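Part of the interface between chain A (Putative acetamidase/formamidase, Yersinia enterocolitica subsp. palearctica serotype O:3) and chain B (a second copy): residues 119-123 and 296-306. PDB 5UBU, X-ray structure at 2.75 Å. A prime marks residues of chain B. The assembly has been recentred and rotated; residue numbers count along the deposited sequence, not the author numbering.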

# COMPACT_ATOMS: atom_id res chain seq x y z
N ILE A 119 0.43 -21.82 -22.53
CA ILE A 119 1.40 -22.09 -21.47
C ILE A 119 1.15 -21.27 -20.22
O ILE A 119 1.00 -20.06 -20.29
CB ILE A 119 2.84 -21.69 -21.91
CG1 ILE A 119 3.19 -22.29 -23.28
CG2 ILE A 119 3.85 -21.98 -20.81
CD1 ILE A 119 4.52 -21.84 -23.82
N CYS A 120 1.10 -21.94 -19.07
CA CYS A 120 0.96 -21.27 -17.79
C CYS A 120 2.24 -21.61 -17.06
O CYS A 120 2.71 -22.75 -17.12
CB CYS A 120 -0.25 -21.74 -17.00
SG CYS A 120 -0.40 -20.88 -15.42
N ALA A 121 2.82 -20.63 -16.37
CA ALA A 121 4.07 -20.86 -15.65
C ALA A 121 4.17 -20.10 -14.35
O ALA A 121 3.59 -19.02 -14.19
CB ALA A 121 5.24 -20.49 -16.54
N MSE A 122 4.92 -20.70 -13.42
CA MSE A 122 5.20 -20.12 -12.12
C MSE A 122 6.65 -19.76 -12.23
O MSE A 122 7.52 -20.61 -12.09
CB MSE A 122 4.96 -21.10 -10.99
CG MSE A 122 3.51 -21.05 -10.55
SE MSE A 122 3.17 -22.62 -9.41
CE MSE A 122 4.16 -22.03 -7.79
N ILE A 123 6.90 -18.49 -12.49
CA ILE A 123 8.24 -17.95 -12.63
C ILE A 123 8.75 -17.55 -11.25
O ILE A 123 8.05 -16.87 -10.50
CB ILE A 123 8.22 -16.72 -13.55
CG1 ILE A 123 7.59 -17.11 -14.91
CG2 ILE A 123 9.63 -16.15 -13.71
CD1 ILE A 123 7.38 -15.95 -15.86
N GLN B 296 -2.00 -28.16 -4.20
CA GLN B 296 -1.77 -26.71 -4.01
C GLN B 296 -1.36 -25.89 -5.24
O GLN B 296 -2.00 -24.90 -5.54
CB GLN B 296 -0.74 -26.45 -2.91
CG GLN B 296 -0.75 -25.02 -2.41
CD GLN B 296 0.35 -24.73 -1.43
OE1 GLN B 296 1.52 -24.76 -1.75
NE2 GLN B 296 -0.04 -24.39 -0.23
N TRP B 297 -0.30 -26.31 -5.92
CA TRP B 297 0.18 -25.54 -7.09
C TRP B 297 -0.79 -25.55 -8.24
O TRP B 297 -0.88 -24.57 -8.97
CB TRP B 297 1.58 -25.98 -7.54
CG TRP B 297 2.58 -26.00 -6.43
CD1 TRP B 297 3.31 -27.07 -6.02
CD2 TRP B 297 2.87 -24.94 -5.51
NE1 TRP B 297 4.10 -26.73 -4.95
CE2 TRP B 297 3.83 -25.43 -4.60
CE3 TRP B 297 2.42 -23.62 -5.37
CZ2 TRP B 297 4.35 -24.65 -3.56
CZ3 TRP B 297 2.95 -22.84 -4.34
CH2 TRP B 297 3.91 -23.36 -3.45
N ASP B 298 -1.53 -26.64 -8.41
CA ASP B 298 -2.52 -26.72 -9.48
C ASP B 298 -3.64 -25.71 -9.17
O ASP B 298 -4.09 -25.01 -10.07
CB ASP B 298 -3.12 -28.12 -9.60
CG ASP B 298 -4.12 -28.23 -10.74
OD1 ASP B 298 -3.80 -27.81 -11.88
OD2 ASP B 298 -5.22 -28.76 -10.50
N ALA B 299 -4.06 -25.66 -7.91
CA ALA B 299 -5.12 -24.73 -7.49
C ALA B 299 -4.71 -23.29 -7.73
O ALA B 299 -5.51 -22.49 -8.22
CB ALA B 299 -5.45 -24.93 -6.02
N TYR B 300 -3.47 -22.97 -7.38
CA TYR B 300 -2.89 -21.64 -7.56
C TYR B 300 -2.88 -21.22 -9.03
O TYR B 300 -3.35 -20.14 -9.38
CB TYR B 300 -1.48 -21.64 -6.95
CG TYR B 300 -0.66 -20.37 -7.04
CD1 TYR B 300 -1.16 -19.15 -6.61
CD2 TYR B 300 0.67 -20.42 -7.40
CE1 TYR B 300 -0.38 -18.00 -6.65
CE2 TYR B 300 1.46 -19.29 -7.43
CZ TYR B 300 0.93 -18.08 -7.04
OH TYR B 300 1.73 -16.96 -7.07
N MSE B 301 -2.38 -22.11 -9.88
CA MSE B 301 -2.31 -21.83 -11.32
C MSE B 301 -3.67 -21.86 -11.94
O MSE B 301 -3.91 -21.14 -12.90
CB MSE B 301 -1.38 -22.82 -12.00
CG MSE B 301 0.05 -22.61 -11.52
SE MSE B 301 1.25 -23.94 -12.35
CE MSE B 301 1.35 -23.33 -14.22
N LEU B 302 -4.58 -22.68 -11.42
CA LEU B 302 -5.94 -22.75 -11.97
C LEU B 302 -6.71 -21.46 -11.67
O LEU B 302 -7.43 -20.96 -12.53
CB LEU B 302 -6.73 -23.96 -11.43
CG LEU B 302 -8.14 -24.13 -11.99
CD1 LEU B 302 -8.11 -24.42 -13.48
CD2 LEU B 302 -8.89 -25.23 -11.27
N LEU B 303 -6.57 -20.95 -10.45
CA LEU B 303 -7.23 -19.70 -10.05
C LEU B 303 -6.70 -18.52 -10.82
O LEU B 303 -7.34 -17.48 -10.88
CB LEU B 303 -7.09 -19.44 -8.55
CG LEU B 303 -7.94 -20.33 -7.66
CD1 LEU B 303 -7.62 -20.07 -6.20
CD2 LEU B 303 -9.42 -20.09 -7.93
N SER B 304 -5.51 -18.67 -11.41
CA SER B 304 -4.93 -17.63 -12.22
C SER B 304 -5.67 -17.60 -13.58
O SER B 304 -5.43 -16.71 -14.40
CB SER B 304 -3.44 -17.91 -12.42
OG SER B 304 -2.79 -16.80 -13.02
N GLN B 305 -6.58 -18.56 -13.78
CA GLN B 305 -7.38 -18.66 -15.01
C GLN B 305 -8.89 -18.53 -14.75
O GLN B 305 -9.63 -18.08 -15.63
CB GLN B 305 -7.15 -20.04 -15.68
CG GLN B 305 -5.72 -20.55 -15.70
CD GLN B 305 -4.72 -19.58 -16.29
OE1 GLN B 305 -5.05 -18.78 -17.17
NE2 GLN B 305 -3.48 -19.66 -15.82
N CYS B 306 -9.35 -18.91 -13.54
CA CYS B 306 -10.78 -18.92 -13.20
C CYS B 306 -11.22 -18.14 -11.98
O CYS B 306 -12.41 -18.00 -11.73
CB CYS B 306 -11.19 -20.36 -12.90
SG CYS B 306 -10.75 -21.45 -14.23

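The centre of this contact is a pair of selenomethionines, Met122 of chain A and Met301′ from the helix of chain B. Their selenium atoms lie 3.8 Å apart, Met122 SE to Met301′ SE. That is van der Waals distance for two large, polarizable atoms, so dispersion is the natural source of attraction. Both side chains have the same m, t, p sequence of chi angles, with chi1 of Met122 at -87° and that of Met301′ at -66°. The selenium replaces the sulfur of methionine here.

From this centre the methyl group of Met122 touches two aromatic rings of the helix. Met122 CE is 3.4 Å from Trp297′ CE3 and 3.9 Å from Tyr300′ CD2. The two approaches differ. The methyl meets the indole obliquely, but it lies at the edge of the tyrosine ring, near its plane. The selenium follows the same pattern. Met122 SE is 5.2 Å from the centroid of the six-membered ring of Trp297′, 50° off the normal. It is 5.1 Å from the centroid of the Tyr300′ ring, 81° off the normal. With 112 Å² covered by the helix, Met122 has the largest share of any residue in the contact.

On the other side chain of the pair, Met301′ sends its methyl to Cys120. Cys120 SG is 3.2 Å from Met301′ CE, a tight apolar contact. The same methyl comes near the strand backbone, with Met301′ CE 3.8 Å from Ala121 N. Met301′ thus touches three consecutive residues of chain A, Cys120, Ala121 and Met122.

The backbone arrangement is consistent with this pattern. Gln296′ to Cys306′ form a helix, and its axis passes 9.4 Å from that of the strand at its closest. The N-to-C directions differ by 125°, so the two elements cross steeply and are far from parallel. The nearest CA atoms are Cys120 CA and Met301′ CA, 7.3 Å apart. Side chains alternate along this stretch: Cys120 and Met122 point toward the helix, while Ile119 and Ala121 point away. On the helix, Trp297′, Tyr300′, Met301′, Ser304′ and Gln305′ point toward the strand. Their spacing of three and four residues places them along one helical face. The two stretches bury 334 Å² between them.

The polar edge lies at Gln305′. Its NE2 is 3.3 Å from Cys120 SG, but this is a contact and not a hydrogen bond. The amide instead bonds within its own helix, Gln305′ NE2 to Met301′ O at 3.3 Å, with an N-H...O angle of 144°. With this bond, the side chain turns back along its helix and its NE2 lies beside Cys120 SG. Gln305′ NE2 also has a hydrogen-bond partner elsewhere in the structure. No hydrogen bond joins the two stretches. The contacts between them are apolar packing, the sulfur-aromatic type contacts of Met122, and the approach of Gln305′ NE2 to Cys120 SG.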